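Local coordinates for protein carbohydrate kinase, FGGY (Novosphingobium aromaticivorans, PDB 3H6E) that probably transfers a phosphate group to a sugar substrate, as FGGY-family carbohydrate kinases do, at residues Ala237-Asp249 against Ala429-Leu443. Numbering follows the deposited sequence.
Sequences ALLAARGFAEIAD and ALRLIDPGLRPQGEL
The ring of F244 lies between P439 and L443, a CH-pi sandwich in which each face receives one aliphatic group. P439 CG sits 3.7 Å from the centroid of the F244 ring. L443 CD2 lies almost straight above the same centroid on the opposite face, at 3.6 Å. L443 also lays CD1 against I247 CD1, and the E246 side chain runs past it in the opposite direction. Water 2 joins E246 OE1 to the backbone N of L443.

The run from helix 233-241 into the turn A241-F244 illustrates how arginines from a distant loop can take up main-chain carbonyls. R431 NH1 donates to L239 O at 2.8 Å, an angled bond (137°) with the oxygen tilted out of the guanidinium plane. Bends at chi2 and chi3 (45°) fold the R431 chain so that CD and one guanidinium face lie against G243 CA, where a side chain on G243 would collide with R431 CD and P439 CD. The same guanidinium grips P435 O side-on through NE and NH2, the latter in the carbonyl plane at 2.8 Å, tying the turn D434-L437 to helix 233-241. An alanine in place of R431 loses the guanidinium, and the turn D434-L437 would probably be freer to shift away from helix 233-241, with L239 O and P435 O missing their arginine partner. R438, extended from CG to NE, passes its CG and CD by G243 O and bonds it through NH1 at 2.7 Å, the oxygen 28° out of the guanidinium plane, while A245 CB lies over one guanidinium face.

The side chains of L239 and L432 cross at about a right angle and touch through their CD1 methyls, and both leucines also touch L231 of strand 226-232. At the F244 end of the contact, L392 of strand 390-394 touches F244 and L443, so the contact spans from one central sheet to the other, joining helix 233-241 and the turn after it to the connection that leads into strand 443-445.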
loop_
_atom_site.group_PDB
_atom_site.type_symbol
_atom_site.label_atom_id
_atom_site.label_comp_id
_atom_site.label_asym_id
_atom_site.label_seq_id
_atom_site.Cartn_x
_atom_site.Cartn_y
_atom_site.Cartn_z
ATOM N N ALA A 237 3.816 5.197 4.039
ATOM C CA ALA A 237 2.778 5.546 5.000
ATOM C C ALA A 237 3.014 4.886 6.357
ATOM O O ALA A 237 2.632 5.427 7.390
ATOM C CB ALA A 237 1.411 5.165 4.456
ATOM N N LEU A 238 3.635 3.712 6.349
ATOM C CA LEU A 238 3.917 3.002 7.591
ATOM C C LEU A 238 4.996 3.725 8.386
ATOM O O LEU A 238 4.850 3.946 9.595
ATOM C CB LEU A 238 4.321 1.555 7.315
ATOM C CG LEU A 238 3.190 0.667 6.802
ATOM C CD1 LEU A 238 3.652 -0.784 6.709
ATOM C CD2 LEU A 238 1.957 0.792 7.695
ATOM N N LEU A 239 6.077 4.093 7.700
ATOM C CA LEU A 239 7.099 4.954 8.286
ATOM C C LEU A 239 6.454 6.163 8.936
ATOM O O LEU A 239 6.705 6.464 10.100
ATOM C CB LEU A 239 8.081 5.429 7.218
ATOM C CG LEU A 239 9.314 4.562 6.996
ATOM C CD1 LEU A 239 10.214 5.203 5.950
ATOM C CD2 LEU A 239 10.054 4.363 8.303
ATOM N N ALA A 240 5.620 6.856 8.168
ATOM C CA ALA A 240 4.907 8.023 8.672
ATOM C C ALA A 240 4.147 7.697 9.956
ATOM O O ALA A 240 4.388 8.297 11.004
ATOM C CB ALA A 240 3.961 8.560 7.616
ATOM N N ALA A 241 3.233 6.739 9.866
ATOM C CA ALA A 241 2.435 6.326 11.013
ATOM C C ALA A 241 3.308 6.054 12.238
ATOM O O ALA A 241 2.945 6.412 13.359
ATOM C CB ALA A 241 1.610 5.102 10.665
ATOM N N ARG A 242 4.460 5.429 12.021
ATOM C CA ARG A 242 5.366 5.109 13.119
ATOM C C ARG A 242 6.049 6.357 13.676
ATOM O O ARG A 242 6.736 6.298 14.694
ATOM C CB ARG A 242 6.408 4.073 12.682
ATOM C CG ARG A 242 5.813 2.713 12.341
ATOM C CD ARG A 242 6.846 1.610 12.425
ATOM N NE ARG A 242 7.865 1.720 11.387
ATOM C CZ ARG A 242 7.821 1.079 10.221
ATOM N NH1 ARG A 242 6.803 0.278 9.936
ATOM N NH2 ARG A 242 8.795 1.239 9.338
ATOM N N GLY A 243 5.859 7.485 12.998
ATOM C CA GLY A 243 6.363 8.760 13.473
ATOM C C GLY A 243 5.536 9.294 14.628
ATOM O O GLY A 243 6.057 9.970 15.515
ATOM N N PHE A 244 4.238 8.991 14.617
ATOM C CA PHE A 244 3.353 9.395 15.703
ATOM C C PHE A 244 3.824 8.796 17.026
ATOM O O PHE A 244 4.294 7.658 17.070
ATOM C CB PHE A 244 1.908 8.980 15.415
ATOM C CG PHE A 244 1.289 9.695 14.250
ATOM C CD1 PHE A 244 1.082 11.063 14.291
ATOM C CD2 PHE A 244 0.898 8.996 13.118
ATOM C CE1 PHE A 244 0.507 11.728 13.220
ATOM C CE2 PHE A 244 0.321 9.652 12.041
ATOM C CZ PHE A 244 0.126 11.020 12.092
ATOM N N ALA A 245 3.694 9.567 18.101
ATOM C CA ALA A 245 4.189 9.155 19.410
ATOM C C ALA A 245 3.486 7.912 19.948
ATOM O O ALA A 245 4.080 7.147 20.707
ATOM C CB ALA A 245 4.084 10.302 20.408
ATOM N N GLU A 246 2.229 7.713 19.555
ATOM C CA GLU A 246 1.453 6.565 20.028
ATOM C C GLU A 246 1.769 5.288 19.255
ATOM O O GLU A 246 1.543 4.182 19.748
ATOM C CB GLU A 246 -0.054 6.838 19.946
ATOM C CG GLU A 246 -0.566 7.897 20.911
ATOM C CD GLU A 246 -0.426 9.296 20.356
ATOM O OE1 GLU A 246 -0.392 9.438 19.116
ATOM O OE2 GLU A 246 -0.349 10.250 21.158
ATOM N N ILE A 247 2.276 5.441 18.039
ATOM C CA ILE A 247 2.557 4.293 17.194
ATOM C C ILE A 247 3.999 3.853 17.382
ATOM O O ILE A 247 4.275 2.842 18.031
ATOM C CB ILE A 247 2.301 4.617 15.717
ATOM C CG1 ILE A 247 0.953 5.321 15.556
ATOM C CG2 ILE A 247 2.354 3.350 14.877
ATOM C CD1 ILE A 247 -0.213 4.551 16.135
ATOM N N ALA A 248 4.914 4.629 16.814
ATOM C CA ALA A 248 6.340 4.395 16.989
ATOM C C ALA A 248 6.703 2.923 16.852
ATOM O O ALA A 248 6.612 2.341 15.769
ATOM C CB ALA A 248 6.802 4.931 18.338
ATOM N N ASP A 249 7.103 2.324 17.967
ATOM C CA ASP A 249 7.625 0.970 17.957
ATOM C C ASP A 249 6.632 -0.022 18.551
ATOM O O ASP A 249 6.894 -1.224 18.597
ATOM C CB ASP A 249 8.925 0.930 18.751
ATOM C CG ASP A 249 10.023 0.210 18.019
ATOM O OD1 ASP A 249 9.805 -0.145 16.838
ATOM O OD2 ASP A 249 11.102 0.011 18.621
ATOM N N ALA A 429 9.180 8.949 3.978
ATOM C CA ALA A 429 10.578 8.752 3.605
ATOM C C ALA A 429 11.561 9.581 4.437
ATOM O O ALA A 429 12.675 9.140 4.704
ATOM C CB ALA A 429 10.769 9.027 2.125
ATOM N N LEU A 430 11.159 10.782 4.835
ATOM C CA LEU A 430 12.007 11.621 5.678
ATOM C C LEU A 430 12.488 10.866 6.911
ATOM O O LEU A 430 13.634 11.018 7.340
ATOM C CB LEU A 430 11.256 12.880 6.108
ATOM C CG LEU A 430 11.360 14.111 5.206
ATOM C CD1 LEU A 430 11.044 13.780 3.758
ATOM C CD2 LEU A 430 10.449 15.212 5.723
ATOM N N ARG A 431 11.608 10.046 7.476
ATOM C CA ARG A 431 11.920 9.299 8.688
ATOM C C ARG A 431 13.002 8.249 8.449
ATOM O O ARG A 431 13.477 7.601 9.382
ATOM C CB ARG A 431 10.656 8.654 9.254
ATOM C CG ARG A 431 9.567 9.656 9.603
ATOM C CD ARG A 431 8.767 9.195 10.806
ATOM N NE ARG A 431 9.641 8.692 11.860
ATOM C CZ ARG A 431 9.860 7.401 12.093
ATOM N NH1 ARG A 431 9.261 6.481 11.349
ATOM N NH2 ARG A 431 10.676 7.026 13.069
ATOM N N LEU A 432 13.392 8.097 7.191
ATOM C CA LEU A 432 14.463 7.187 6.823
ATOM C C LEU A 432 15.805 7.872 7.095
ATOM O O LEU A 432 16.817 7.215 7.362
ATOM C CB LEU A 432 14.332 6.819 5.346
ATOM C CG LEU A 432 14.395 5.345 4.951
ATOM C CD1 LEU A 432 13.872 4.449 6.069
ATOM C CD2 LEU A 432 13.617 5.124 3.660
ATOM N N ILE A 433 15.795 9.201 7.026
ATOM C CA ILE A 433 16.967 10.008 7.339
ATOM C C ILE A 433 16.977 10.354 8.820
ATOM O O ILE A 433 17.899 9.992 9.549
ATOM C CB ILE A 433 16.959 11.328 6.554
ATOM C CG1 ILE A 433 16.730 11.069 5.063
ATOM C CG2 ILE A 433 18.255 12.094 6.793
ATOM C CD1 ILE A 433 16.499 12.332 4.260
ATOM N N ASP A 434 15.941 11.066 9.252
ATOM C CA ASP A 434 15.791 11.456 10.647
ATOM C C ASP A 434 14.576 10.775 11.280
ATOM O O ASP A 434 13.462 11.289 11.208
ATOM C CB ASP A 434 15.673 12.981 10.760
ATOM C CG ASP A 434 15.478 13.451 12.192
ATOM O OD1 ASP A 434 15.510 12.607 13.114
ATOM O OD2 ASP A 434 15.291 14.672 12.392
ATOM N N PRO A 435 14.793 9.606 11.901
ATOM C CA PRO A 435 13.730 8.864 12.587
ATOM C C PRO A 435 13.040 9.682 13.682
ATOM O O PRO A 435 11.870 9.435 13.970
ATOM C CB PRO A 435 14.475 7.674 13.202
ATOM C CG PRO A 435 15.666 7.484 12.327
ATOM C CD PRO A 435 16.071 8.873 11.907
ATOM N N GLY A 436 13.750 10.634 14.281
ATOM C CA GLY A 436 13.178 11.466 15.327
ATOM C C GLY A 436 12.088 12.391 14.815
ATOM O O GLY A 436 11.326 12.965 15.590
ATOM N N LEU A 437 12.015 12.522 13.497
ATOM C CA LEU A 437 11.069 13.422 12.849
ATOM C C LEU A 437 9.643 12.862 12.867
ATOM O O LEU A 437 9.430 11.671 12.642
ATOM C CB LEU A 437 11.520 13.677 11.412
ATOM C CG LEU A 437 11.207 15.026 10.767
ATOM C CD1 LEU A 437 11.461 16.182 11.737
ATOM C CD2 LEU A 437 12.023 15.186 9.486
ATOM N N ARG A 438 8.669 13.731 13.123
ATOM C CA ARG A 438 7.278 13.303 13.247
ATOM C C ARG A 438 6.367 13.948 12.204
ATOM O O ARG A 438 6.701 14.986 11.637
ATOM C CB ARG A 438 6.755 13.597 14.657
ATOM C CG ARG A 438 7.610 13.005 15.759
ATOM C CD ARG A 438 6.847 12.920 17.067
ATOM N NE ARG A 438 7.687 12.409 18.146
ATOM C CZ ARG A 438 7.654 11.160 18.601
ATOM N NH1 ARG A 438 6.811 10.276 18.078
ATOM N NH2 ARG A 438 8.461 10.799 19.588
ATOM N N PRO A 439 5.204 13.326 11.953
ATOM C CA PRO A 439 4.228 13.836 10.981
ATOM C C PRO A 439 3.590 15.138 11.450
ATOM O O PRO A 439 3.944 15.657 12.509
ATOM C CB PRO A 439 3.161 12.729 10.938
ATOM C CG PRO A 439 3.802 11.529 11.554
ATOM C CD PRO A 439 4.764 12.061 12.561
ATOM N N GLN A 440 2.657 15.661 10.662
ATOM C CA GLN A 440 1.905 16.844 11.061
ATOM C C GLN A 440 0.724 16.433 11.927
ATOM O O GLN A 440 0.179 15.338 11.774
ATOM C CB GLN A 440 1.417 17.625 9.840
ATOM C CG GLN A 440 2.484 18.495 9.203
ATOM C CD GLN A 440 2.955 19.591 10.133
ATOM O OE1 GLN A 440 2.166 20.426 10.577
ATOM N NE2 GLN A 440 4.251 19.599 10.430
ATOM N N GLY A 441 0.337 17.313 12.840
ATOM C CA GLY A 441 -0.770 17.045 13.735
ATOM C C GLY A 441 -0.427 16.000 14.779
ATOM O O GLY A 441 0.737 15.654 14.985
ATOM N N GLU A 442 -1.458 15.507 15.450
ATOM C CA GLU A 442 -1.305 14.463 16.448
ATOM C C GLU A 442 -2.425 13.462 16.258
ATOM O O GLU A 442 -3.372 13.718 15.517
ATOM C CB GLU A 442 -1.376 15.053 17.855
ATOM C CG GLU A 442 -0.230 15.983 18.201
ATOM C CD GLU A 442 -0.442 16.696 19.524
ATOM O OE1 GLU A 442 -1.611 16.848 19.937
ATOM O OE2 GLU A 442 0.561 17.106 20.146
ATOM N N LEU A 443 -2.319 12.317 16.921
ATOM C CA LEU A 443 -3.402 11.346 16.888
ATOM C C LEU A 443 -4.443 11.683 17.947
ATOM O O LEU A 443 -4.107 11.972 19.096
ATOM C CB LEU A 443 -2.872 9.926 17.092
ATOM C CG LEU A 443 -1.917 9.427 16.008
ATOM C CD1 LEU A 443 -1.556 7.969 16.248
ATOM C CD2 LEU A 443 -2.533 9.620 14.625
HETATM O O HOH W 1 10.329 3.563 12.786
HETATM O O HOH W 2 0.487 11.931 17.904
#